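Local coordinates for protein ORF10 (Moritella marina, PDB 6RIW) that probably catalyses chain-elongating condensations in polyunsaturated fatty acid synthesis, forming the ketosynthase–chain length factor didomain of a larger synthase, at residues K162-A166 with N952-I958; D87-W92 with A222-A226; T126-L132 with H165-V171; A692-S698 with V741-A745. All coordinates share one frame. Residues are numbered along the deposited sequence.

Interaction 1: residues K162-A166 with N952-I958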
loop_
_atom_site.group_PDB
_atom_site.type_symbol
_atom_site.label_atom_id
_atom_site.label_comp_id
_atom_site.label_asym_id
_atom_site.label_seq_id
_atom_site.Cartn_x
_atom_site.Cartn_y
_atom_site.Cartn_z
ATOM N N LYS A 162 21.557 5.628 -11.545
ATOM C CA LYS A 162 21.838 6.405 -10.339
ATOM C C LYS A 162 22.087 5.455 -9.180
ATOM O O LYS A 162 21.358 4.468 -9.007
ATOM C CB LYS A 162 20.681 7.361 -9.968
ATOM C CG LYS A 162 20.171 8.235 -11.091
ATOM C CD LYS A 162 21.150 9.375 -11.424
ATOM C CE LYS A 162 20.675 10.212 -12.638
ATOM N NZ LYS A 162 19.340 10.877 -12.429
ATOM N N LYS A 163 23.123 5.747 -8.392
ATOM C CA LYS A 163 23.315 5.024 -7.147
ATOM C C LYS A 163 22.101 5.243 -6.259
ATOM O O LYS A 163 21.675 6.382 -6.041
ATOM C CB LYS A 163 24.595 5.487 -6.444
ATOM C CG LYS A 163 25.851 5.006 -7.143
ATOM C CD LYS A 163 27.099 5.719 -6.638
ATOM C CE LYS A 163 28.317 4.796 -6.717
ATOM N NZ LYS A 163 29.574 5.530 -6.397
ATOM N N THR A 164 21.520 4.148 -5.774
ATOM C CA THR A 164 20.218 4.210 -5.123
ATOM C C THR A 164 20.246 3.422 -3.823
ATOM O O THR A 164 20.617 2.241 -3.818
ATOM C CB THR A 164 19.132 3.678 -6.073
ATOM O OG1 THR A 164 19.142 4.470 -7.267
ATOM C CG2 THR A 164 17.760 3.763 -5.428
ATOM N N HIS A 165 19.883 4.091 -2.723
ATOM C CA HIS A 165 19.826 3.455 -1.408
ATOM C C HIS A 165 18.715 2.411 -1.371
ATOM O O HIS A 165 17.582 2.670 -1.800
ATOM C CB HIS A 165 19.573 4.513 -0.327
ATOM C CG HIS A 165 19.857 4.057 1.079
ATOM N ND1 HIS A 165 19.014 3.213 1.775
ATOM C CD2 HIS A 165 20.861 4.379 1.937
ATOM C CE1 HIS A 165 19.501 3.007 2.989
ATOM N NE2 HIS A 165 20.617 3.709 3.118
ATOM N N ALA A 166 19.042 1.244 -0.811
ATOM C CA ALA A 166 18.098 0.124 -0.726
ATOM C C ALA A 166 16.763 0.494 -0.087
ATOM O O ALA A 166 15.733 -0.116 -0.413
ATOM C CB ALA A 166 18.736 -1.018 0.073
ATOM N N ASN A 952 24.044 -1.288 -8.309
ATOM C CA ASN A 952 23.012 -1.222 -7.279
ATOM C C ASN A 952 22.638 -2.590 -6.712
ATOM O O ASN A 952 21.984 -2.646 -5.663
ATOM C CB ASN A 952 21.757 -0.553 -7.845
ATOM C CG ASN A 952 21.853 0.955 -7.828
ATOM O OD1 ASN A 952 22.484 1.531 -6.951
ATOM N ND2 ASN A 952 21.228 1.601 -8.797
ATOM N N LEU A 953 23.028 -3.679 -7.378
ATOM C CA LEU A 953 22.730 -5.021 -6.890
ATOM C C LEU A 953 23.697 -5.489 -5.809
ATOM O O LEU A 953 23.351 -6.380 -5.025
ATOM C CB LEU A 953 22.769 -6.017 -8.053
ATOM C CG LEU A 953 21.829 -5.792 -9.227
ATOM C CD1 LEU A 953 21.991 -6.924 -10.283
ATOM C CD2 LEU A 953 20.393 -5.694 -8.745
ATOM N N LYS A 954 24.907 -4.946 -5.771
ATOM C CA LYS A 954 25.868 -5.378 -4.772
ATOM C C LYS A 954 25.304 -5.123 -3.374
ATOM O O LYS A 954 24.836 -4.005 -3.099
ATOM C CB LYS A 954 27.173 -4.614 -4.965
ATOM C CG LYS A 954 28.201 -4.875 -3.878
ATOM C CD LYS A 954 29.460 -4.029 -4.133
ATOM C CE LYS A 954 30.670 -4.564 -3.373
ATOM N NZ LYS A 954 30.782 -3.942 -2.033
ATOM N N PRO A 955 25.323 -6.115 -2.474
ATOM C CA PRO A 955 24.835 -5.894 -1.100
ATOM C C PRO A 955 25.404 -4.633 -0.459
ATOM O O PRO A 955 26.628 -4.470 -0.339
ATOM C CB PRO A 955 25.279 -7.164 -0.361
ATOM C CG PRO A 955 25.298 -8.241 -1.450
ATOM C CD PRO A 955 25.740 -7.513 -2.712
ATOM N N GLN A 956 24.512 -3.719 -0.064
ATOM C CA GLN A 956 24.911 -2.360 0.303
ATOM C C GLN A 956 25.425 -2.221 1.732
ATOM O O GLN A 956 25.993 -1.173 2.060
ATOM C CB GLN A 956 23.740 -1.391 0.081
ATOM C CG GLN A 956 23.461 -1.191 -1.398
ATOM C CD GLN A 956 22.291 -0.253 -1.666
ATOM O OE1 GLN A 956 21.865 0.497 -0.797
ATOM N NE2 GLN A 956 21.787 -0.282 -2.894
ATOM N N GLY A 957 25.254 -3.228 2.582
ATOM C CA GLY A 957 25.690 -3.122 3.969
ATOM C C GLY A 957 24.958 -2.079 4.784
ATOM O O GLY A 957 25.595 -1.354 5.562
ATOM N N ILE A 958 23.635 -1.982 4.627
ATOM C CA ILE A 958 22.871 -0.947 5.317
ATOM C C ILE A 958 22.810 -1.289 6.794
ATOM O O ILE A 958 22.485 -2.418 7.170
ATOM C CB ILE A 958 21.452 -0.822 4.739
ATOM C CG1 ILE A 958 21.489 -0.521 3.237
ATOM C CG2 ILE A 958 20.666 0.264 5.482
ATOM C CD1 ILE A 958 22.221 0.763 2.858
#

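Interaction 2: residues D87-W92 with A222-A226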
loop_
_atom_site.group_PDB
_atom_site.type_symbol
_atom_site.label_atom_id
_atom_site.label_comp_id
_atom_site.label_asym_id
_atom_site.label_seq_id
_atom_site.Cartn_x
_atom_site.Cartn_y
_atom_site.Cartn_z
ATOM N N ASP A 87 13.571 8.813 -2.644
ATOM C CA ASP A 87 12.656 9.120 -3.739
ATOM C C ASP A 87 11.734 10.297 -3.402
ATOM O O ASP A 87 11.503 10.640 -2.234
ATOM C CB ASP A 87 11.786 7.881 -4.047
ATOM C CG ASP A 87 11.017 7.980 -5.358
ATOM O OD1 ASP A 87 11.619 7.705 -6.434
ATOM O OD2 ASP A 87 9.785 8.278 -5.325
ATOM N N ASP A 88 11.162 10.880 -4.465
ATOM C CA ASP A 88 10.067 11.851 -4.324
ATOM C C ASP A 88 9.008 11.363 -3.345
ATOM O O ASP A 88 8.435 12.152 -2.577
ATOM C CB ASP A 88 9.400 12.085 -5.680
ATOM C CG ASP A 88 10.211 12.981 -6.603
ATOM O OD1 ASP A 88 11.067 13.739 -6.103
ATOM O OD2 ASP A 88 9.982 12.900 -7.838
ATOM N N LEU A 89 8.674 10.072 -3.406
ATOM C CA LEU A 89 7.669 9.540 -2.483
ATOM C C LEU A 89 7.983 9.946 -1.051
ATOM O O LEU A 89 7.126 10.478 -0.334
ATOM C CB LEU A 89 7.605 8.024 -2.593
ATOM C CG LEU A 89 6.291 7.401 -2.102
ATOM C CD1 LEU A 89 6.132 6.012 -2.718
ATOM C CD2 LEU A 89 6.276 7.327 -0.613
ATOM N N ASN A 90 9.210 9.675 -0.611
ATOM C CA ASN A 90 9.583 9.988 0.764
ATOM C C ASN A 90 9.712 11.485 0.969
ATOM O O ASN A 90 9.268 12.021 1.998
ATOM C CB ASN A 90 10.902 9.303 1.114
ATOM C CG ASN A 90 10.883 7.808 0.816
ATOM O OD1 ASN A 90 10.657 6.999 1.703
ATOM N ND2 ASN A 90 11.120 7.447 -0.434
ATOM N N GLN A 91 10.340 12.176 0.016
ATOM C CA GLN A 91 10.628 13.596 0.215
ATOM C C GLN A 91 9.349 14.421 0.231
ATOM O O GLN A 91 9.219 15.363 1.026
ATOM C CB GLN A 91 11.569 14.089 -0.875
ATOM C CG GLN A 91 12.944 13.400 -0.787
ATOM C CD GLN A 91 13.953 13.990 -1.733
ATOM O OE1 GLN A 91 13.596 14.662 -2.696
ATOM N NE2 GLN A 91 15.239 13.743 -1.460
ATOM N N TRP A 92 8.401 14.097 -0.651
ATOM C CA TRP A 92 7.150 14.845 -0.654
ATOM C C TRP A 92 6.384 14.633 0.648
ATOM O O TRP A 92 5.782 15.571 1.174
ATOM C CB TRP A 92 6.286 14.442 -1.843
ATOM C CG TRP A 92 6.859 14.790 -3.175
ATOM C CD1 TRP A 92 7.967 15.557 -3.436
ATOM C CD2 TRP A 92 6.358 14.367 -4.442
ATOM N NE1 TRP A 92 8.178 15.635 -4.786
ATOM C CE2 TRP A 92 7.198 14.921 -5.430
ATOM C CE3 TRP A 92 5.274 13.574 -4.838
ATOM C CZ2 TRP A 92 7.005 14.684 -6.796
ATOM C CZ3 TRP A 92 5.070 13.350 -6.197
ATOM C CH2 TRP A 92 5.932 13.912 -7.159
ATOM N N ALA A 222 -1.621 11.667 2.664
ATOM C CA ALA A 222 -1.392 10.689 1.607
ATOM C C ALA A 222 -0.353 11.222 0.634
ATOM O O ALA A 222 -0.090 12.424 0.572
ATOM C CB ALA A 222 -2.684 10.349 0.857
ATOM N N VAL A 223 0.205 10.305 -0.148
ATOM C CA VAL A 223 1.214 10.617 -1.151
ATOM C C VAL A 223 0.941 9.710 -2.338
ATOM O O VAL A 223 0.510 8.557 -2.173
ATOM C CB VAL A 223 2.650 10.451 -0.596
ATOM C CG1 VAL A 223 2.890 9.009 -0.140
ATOM C CG2 VAL A 223 3.696 10.846 -1.648
ATOM N N SER A 224 1.088 10.276 -3.534
ATOM C CA SER A 224 0.971 9.573 -4.804
ATOM C C SER A 224 2.232 9.948 -5.576
ATOM O O SER A 224 2.332 11.065 -6.102
ATOM C CB SER A 224 -0.309 9.994 -5.540
ATOM O OG SER A 224 -0.268 9.657 -6.917
ATOM N N ALA A 225 3.208 9.035 -5.623
ATOM C CA ALA A 225 4.480 9.290 -6.315
ATOM C C ALA A 225 4.993 8.022 -6.987
ATOM O O ALA A 225 6.197 7.721 -6.972
ATOM C CB ALA A 225 5.536 9.826 -5.349
ATOM N N ALA A 226 4.083 7.250 -7.558
ATOM C CA ALA A 226 4.482 6.084 -8.334
ATOM C C ALA A 226 5.178 6.503 -9.629
ATOM O O ALA A 226 5.009 7.621 -10.126
ATOM C CB ALA A 226 3.248 5.240 -8.668
HETATM O O HOH W 1 8.714 8.182 -7.865
#

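Interaction 3: residues T126-L132 with H165-V171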
loop_
_atom_site.group_PDB
_atom_site.type_symbol
_atom_site.label_atom_id
_atom_site.label_comp_id
_atom_site.label_asym_id
_atom_site.label_seq_id
_atom_site.Cartn_x
_atom_site.Cartn_y
_atom_site.Cartn_z
ATOM N N THR A 126 8.367 2.943 -7.866
ATOM C CA THR A 126 8.668 4.367 -7.931
ATOM C C THR A 126 9.821 4.594 -8.894
ATOM O O THR A 126 10.462 3.655 -9.382
ATOM C CB THR A 126 9.027 4.945 -6.559
ATOM O OG1 THR A 126 10.281 4.403 -6.128
ATOM C CG2 THR A 126 7.924 4.663 -5.508
ATOM N N LYS A 127 10.111 5.873 -9.160
ATOM C CA LYS A 127 11.216 6.152 -10.067
ATOM C C LYS A 127 12.536 5.649 -9.490
ATOM O O LYS A 127 13.407 5.199 -10.245
ATOM C CB LYS A 127 11.276 7.654 -10.376
ATOM C CG LYS A 127 9.998 8.186 -11.038
ATOM C CD LYS A 127 10.192 9.658 -11.490
ATOM C CE LYS A 127 10.351 10.577 -10.265
ATOM N NZ LYS A 127 9.113 10.658 -9.387
ATOM N N SER A 128 12.661 5.624 -8.155
ATOM C CA SER A 128 13.882 5.146 -7.522
ATOM C C SER A 128 13.902 3.632 -7.347
ATOM O O SER A 128 14.959 3.012 -7.497
ATOM C CB SER A 128 14.075 5.817 -6.157
ATOM O OG SER A 128 14.174 7.229 -6.311
ATOM N N SER A 129 12.777 3.014 -6.982
ATOM C CA SER A 129 12.817 1.560 -6.758
ATOM C C SER A 129 13.205 0.804 -8.034
ATOM O O SER A 129 13.890 -0.226 -7.960
ATOM C CB SER A 129 11.480 1.065 -6.182
ATOM O OG SER A 129 10.427 1.074 -7.135
ATOM N N ASN A 130 12.823 1.331 -9.208
ATOM C CA ASN A 130 13.229 0.751 -10.489
ATOM C C ASN A 130 14.733 0.541 -10.558
ATOM O O ASN A 130 15.203 -0.475 -11.083
ATOM C CB ASN A 130 12.818 1.662 -11.658
ATOM C CG ASN A 130 11.336 1.682 -11.937
ATOM O OD1 ASN A 130 10.585 0.792 -11.537
ATOM N ND2 ASN A 130 10.900 2.719 -12.649
ATOM N N GLN A 131 15.510 1.498 -10.036
ATOM C CA GLN A 131 16.961 1.427 -10.178
ATOM C C GLN A 131 17.543 0.211 -9.473
ATOM O O GLN A 131 18.617 -0.273 -9.856
ATOM C CB GLN A 131 17.626 2.697 -9.619
ATOM C CG GLN A 131 17.293 3.990 -10.348
ATOM C CD GLN A 131 18.250 4.265 -11.507
ATOM O OE1 GLN A 131 19.153 3.472 -11.783
ATOM N NE2 GLN A 131 18.043 5.393 -12.195
ATOM N N LEU A 132 16.853 -0.302 -8.461
ATOM C CA LEU A 132 17.360 -1.422 -7.679
ATOM C C LEU A 132 17.091 -2.779 -8.314
ATOM O O LEU A 132 17.717 -3.754 -7.898
ATOM C CB LEU A 132 16.750 -1.398 -6.266
ATOM C CG LEU A 132 17.127 -0.175 -5.412
ATOM C CD1 LEU A 132 16.192 -0.021 -4.210
ATOM C CD2 LEU A 132 18.548 -0.275 -4.933
ATOM N N HIS A 165 19.883 4.091 -2.723
ATOM C CA HIS A 165 19.826 3.455 -1.408
ATOM C C HIS A 165 18.715 2.411 -1.371
ATOM O O HIS A 165 17.582 2.670 -1.800
ATOM C CB HIS A 165 19.573 4.513 -0.327
ATOM C CG HIS A 165 19.857 4.057 1.079
ATOM N ND1 HIS A 165 19.014 3.213 1.775
ATOM C CD2 HIS A 165 20.861 4.379 1.937
ATOM C CE1 HIS A 165 19.501 3.007 2.989
ATOM N NE2 HIS A 165 20.617 3.709 3.118
ATOM N N ALA A 166 19.042 1.244 -0.811
ATOM C CA ALA A 166 18.098 0.124 -0.726
ATOM C C ALA A 166 16.763 0.494 -0.087
ATOM O O ALA A 166 15.733 -0.116 -0.413
ATOM C CB ALA A 166 18.736 -1.018 0.073
ATOM N N ASP A 167 16.744 1.456 0.839
ATOM C CA ASP A 167 15.474 1.817 1.482
ATOM C C ASP A 167 14.446 2.328 0.469
ATOM O O ASP A 167 13.250 2.358 0.769
ATOM C CB ASP A 167 15.700 2.885 2.572
ATOM C CG ASP A 167 16.276 2.318 3.888
ATOM O OD1 ASP A 167 16.357 1.076 4.065
ATOM O OD2 ASP A 167 16.658 3.138 4.763
ATOM N N ASN A 168 14.882 2.760 -0.719
ATOM C CA ASN A 168 13.955 3.143 -1.770
ATOM C C ASN A 168 13.114 1.976 -2.297
ATOM O O ASN A 168 12.132 2.211 -3.003
ATOM C CB ASN A 168 14.737 3.795 -2.908
ATOM C CG ASN A 168 15.190 5.203 -2.547
ATOM O OD1 ASN A 168 14.357 6.072 -2.292
ATOM N ND2 ASN A 168 16.504 5.422 -2.480
ATOM N N ALA A 169 13.435 0.741 -1.956
ATOM C CA ALA A 169 12.553 -0.351 -2.359
ATOM C C ALA A 169 11.447 -0.635 -1.341
ATOM O O ALA A 169 10.558 -1.459 -1.618
ATOM C CB ALA A 169 13.373 -1.626 -2.584
ATOM N N LEU A 170 11.490 0.008 -0.172
ATOM C CA LEU A 170 10.478 -0.187 0.868
ATOM C C LEU A 170 9.352 0.812 0.611
ATOM O O LEU A 170 9.190 1.832 1.289
ATOM C CB LEU A 170 11.085 -0.023 2.263
ATOM C CG LEU A 170 12.340 -0.881 2.569
ATOM C CD1 LEU A 170 12.897 -0.544 3.931
ATOM C CD2 LEU A 170 11.993 -2.367 2.494
ATOM N N VAL A 171 8.584 0.514 -0.432
ATOM C CA VAL A 171 7.733 1.548 -1.016
ATOM C C VAL A 171 6.454 1.745 -0.202
ATOM O O VAL A 171 6.042 2.882 0.066
ATOM C CB VAL A 171 7.439 1.192 -2.487
ATOM C CG1 VAL A 171 6.255 1.993 -3.000
ATOM C CG2 VAL A 171 8.689 1.460 -3.361
HETATM O O HOH W 2 11.105 4.675 -3.747
#

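Interaction 4: residues A692-S698 with V741-A745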
loop_
_atom_site.group_PDB
_atom_site.type_symbol
_atom_site.label_atom_id
_atom_site.label_comp_id
_atom_site.label_asym_id
_atom_site.label_seq_id
_atom_site.Cartn_x
_atom_site.Cartn_y
_atom_site.Cartn_z
ATOM N N ALA A 692 -2.561 -11.780 5.198
ATOM C CA ALA A 692 -1.198 -11.301 5.039
ATOM C C ALA A 692 -0.581 -12.080 3.900
ATOM O O ALA A 692 -0.817 -13.279 3.788
ATOM C CB ALA A 692 -0.369 -11.506 6.309
ATOM N N VAL A 693 0.234 -11.420 3.082
ATOM C CA VAL A 693 0.890 -12.129 1.988
ATOM C C VAL A 693 2.218 -11.451 1.702
ATOM O O VAL A 693 2.314 -10.217 1.674
ATOM C CB VAL A 693 0.005 -12.192 0.725
ATOM C CG1 VAL A 693 -0.434 -10.798 0.277
ATOM C CG2 VAL A 693 0.726 -12.918 -0.412
ATOM N N ASP A 694 3.249 -12.263 1.522
ATOM C CA ASP A 694 4.511 -11.770 0.982
ATOM C C ASP A 694 5.125 -12.926 0.212
ATOM O O ASP A 694 5.525 -13.941 0.798
ATOM C CB ASP A 694 5.456 -11.270 2.079
ATOM C CG ASP A 694 6.546 -10.351 1.526
ATOM O OD1 ASP A 694 6.785 -10.405 0.285
ATOM O OD2 ASP A 694 7.142 -9.569 2.305
ATOM N N LEU A 695 5.200 -12.783 -1.098
ATOM C CA LEU A 695 5.902 -13.798 -1.882
ATOM C C LEU A 695 7.390 -13.440 -1.898
ATOM O O LEU A 695 7.992 -13.100 -2.918
ATOM C CB LEU A 695 5.263 -13.924 -3.260
ATOM C CG LEU A 695 3.764 -14.258 -3.092
ATOM C CD1 LEU A 695 3.090 -14.562 -4.425
ATOM C CD2 LEU A 695 3.555 -15.436 -2.127
ATOM N N SER A 696 7.984 -13.540 -0.703
ATOM C CA SER A 696 9.331 -13.055 -0.416
ATOM C C SER A 696 10.435 -14.036 -0.828
ATOM O O SER A 696 11.574 -13.866 -0.386
ATOM C CB SER A 696 9.466 -12.717 1.073
ATOM O OG SER A 696 8.720 -13.615 1.887
ATOM N N GLY A 697 10.123 -15.039 -1.641
ATOM C CA GLY A 697 11.158 -15.838 -2.264
ATOM C C GLY A 697 11.561 -15.345 -3.638
ATOM O O GLY A 697 12.361 -16.005 -4.302
ATOM N N SER A 698 11.042 -14.202 -4.092
ATOM C CA SER A 698 11.422 -13.659 -5.403
ATOM C C SER A 698 12.897 -13.268 -5.431
ATOM O O SER A 698 13.506 -12.978 -4.403
ATOM C CB SER A 698 10.584 -12.421 -5.737
ATOM O OG SER A 698 10.779 -11.438 -4.730
ATOM N N VAL A 741 15.250 -17.804 3.924
ATOM C CA VAL A 741 14.271 -17.459 2.889
ATOM C C VAL A 741 12.965 -18.208 3.142
ATOM O O VAL A 741 12.961 -19.418 3.422
ATOM C CB VAL A 741 14.831 -17.794 1.492
ATOM C CG1 VAL A 741 13.745 -17.682 0.443
ATOM C CG2 VAL A 741 16.025 -16.873 1.130
ATOM N N GLY A 742 11.844 -17.491 3.054
ATOM C CA GLY A 742 10.537 -18.128 3.100
ATOM C C GLY A 742 9.520 -17.233 2.442
ATOM O O GLY A 742 9.772 -16.045 2.227
ATOM N N GLU A 743 8.363 -17.810 2.112
ATOM C CA GLU A 743 7.297 -16.985 1.549
ATOM C C GLU A 743 5.949 -17.659 1.768
ATOM O O GLU A 743 5.874 -18.846 2.110
ATOM C CB GLU A 743 7.524 -16.708 0.051
ATOM C CG GLU A 743 7.470 -17.954 -0.834
ATOM C CD GLU A 743 7.835 -17.644 -2.295
ATOM O OE1 GLU A 743 7.904 -16.446 -2.649
ATOM O OE2 GLU A 743 8.057 -18.591 -3.098
ATOM N N GLY A 744 4.882 -16.890 1.561
ATOM C CA GLY A 744 3.550 -17.445 1.647
ATOM C C GLY A 744 2.523 -16.403 2.057
ATOM O O GLY A 744 2.719 -15.206 1.889
ATOM N N ALA A 745 1.401 -16.908 2.560
ATOM C CA ALA A 745 0.232 -16.090 2.846
ATOM C C ALA A 745 -0.550 -16.786 3.949
ATOM O O ALA A 745 -0.484 -18.008 4.083
ATOM C CB ALA A 745 -0.647 -15.892 1.592
#

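Interaction 1: residues K162-A166 with N952-I958
Two side-chain amides from the loop that follows helix 929-934, near the end of the modelled chain, pair with extended backbone of the first ketosynthase-like domain, in the loop between helices 129-148 and 174-183, much as a neighbouring strand would. Asn952, which buries the most surface here, gives ND2 to Lys162 O (2.9 Å) and takes Thr164 N on OD1 (3.0 Å), so it brackets Lys163. Gln956 repeats the arrangement two residues further along, around His165: NE2 donates to Thr164 O at 2.9 Å, and OE1 accepts from Ala166 N, also at 2.9 Å. Every one of these bonds joins an amide group to the main chain, so the recognition reads the backbone path of 162-166. Beyond the amides, Ile958 supplies the apolar end of the contact, and its own backbone is hydrogen-bonded to His707. Ile958 CG1 lies 4.2 Å from Ala166 CB. The ring of His165 has its ND1 occupied by Asp167 N, and Ile958 CD1 sits over one ring face, 3.4 Å from His165 NE2.

Interaction 2: residues D87-W92 with A222-A226
The start of helix 88-104 runs roughly antiparallel to the end of strand 217-224: the segment axes approach to 8.5 Å with their directions 148° apart. The backbones come closest where the CA atoms of Leu89 and Ala225 are 5.0 Å apart, a spacing possible because Ala225 offers only a methyl group. Its CB lies 3.6 Å from Leu89 CA and 3.9 Å from Leu89 CB. Two larger side chains of the helix close around this point. Leu89 CD2 meets Val223 CG1 at 3.8 Å, while the indole of Trp92 reaches along the strand so that its CZ3 is 3.7 Å from Ala225 CB and, at the ring edge, 3.6 Å from Ser224 O. At the helix start Asp87 is the N-cap, its OD2 accepting from Leu89 N at 2.9 Å. The same OD2 takes a hydrogen from water 1 (2.8 Å), which donates its other to Ala225 O (2.7 Å), so one water ties the cap to the backbone just past the strand. Asp87 OD1 is engaged by Ser128, and Asp88 forms a salt bridge with Lys127. Strand 217-224 is flanked by 115-120 and 259-270, and a helix packed against the face of the sheet, roughly along its strands, is part of the layered alpha/beta architecture of the thiolase fold.

Interaction 3: residues T126-L132 with H165-V171
Although serines, a threonine and an asparagine line this interface, the two segments make no direct hydrogen bond; their polar link is water 2, which donates to Asn168 O (2.8 Å) and lies only 2.5 Å from Thr126 OG1. Several polar groups are satisfied in other ways: Ser128 OG and Asn168 OD1 both bond Asp87, while Thr126 and Ser129 form a capping box at the start of helix 129-148, Ser129 N giving to Thr126 OG1 at 3.0 Å and Thr126 N to Ser129 OG at 2.9 Å. Opposite them, the 3-10 turn 166-169 presents its backbone, letting Ser129 CB come within 3.4 Å of Asn168 O. Apolar contacts lie at both ends: Leu132 CD1 packs 3.6 Å from Ala169 CB, and Thr126 CG2 meets Val171 CG2 at 3.9 Å. The contact joins the first turn of helix 129-148 to the loop leading into helix 174-183. Leu89 of helix 88-104 touches both Thr126 and Val171, Ser129 OG bonds His589 of the second ketosynthase-like domain, and helix 699-706 covers Ala169 and Leu170.

Interaction 4: residues A692-S698 with V741-A745
Strands 687-694 and 741-752 meet antiparallel, held by backbone bonds at one end of the contact and by side chains at the other. Asp694 and Gly744 are the hydrogen-bonded pair: Asp694 N gives to Gly744 O (3.0 Å) and Gly744 N to Asp694 O (3.1 Å). Val693 and Ala745 form the adjacent non-hydrogen-bonded pair, with Val693 CG2 3.8 Å from Ala745 CB. Gly744 adopts backbone angles that a CB would not tolerate. Past Asp694 the chain leaves the strand through an inverse gamma turn centred on Leu695, and side chains take over the bonding. Ser696 OG donates to Gly742 O at 2.7 Å, while Glu743 OE1 accepts Gly697 N at 2.8 Å. Both oxygens of that carboxylate have further partners: OE1 also meets Arg505 in a salt bridge and OE2 is bonded by Val530 N. It also leaves no room for a side chain on Gly697. Asp694 OD2 is bonded by Asn839 N, and Ser698 OG caps the next helix through Asn701 N. With strands 576-581 and 469-478 as outer neighbours, this is the parallel-to-antiparallel junction within the sheet of the N-terminal half of a thiolase-fold domain, here the second ketosynthase-like one.

In the fold
Interactions 1, 2 and 3 form a continuous chain of contacts. Interactions 1 and 3 share His165 and Ala166, with centres 10 Å apart, and Gln131 OE1 bonds Lys162 N. Interactions 2 and 3, centres 12 Å apart, are joined by the Asp88 OD2–Lys127 NZ salt bridge (2.9 Å) and by Asp87 OD1 with Ser128 OG (2.6 Å). Interaction 4 stands apart, its nearest atoms about 9 Å from interaction 3 and about 16 Å from interaction 2. Still, strand ends 222-226 and 692-698 occupy corresponding places in the two ketosynthase-like domains, consistent with a repeated fold. All four contacts lie away from the magnesium site at Met1 and Lys286.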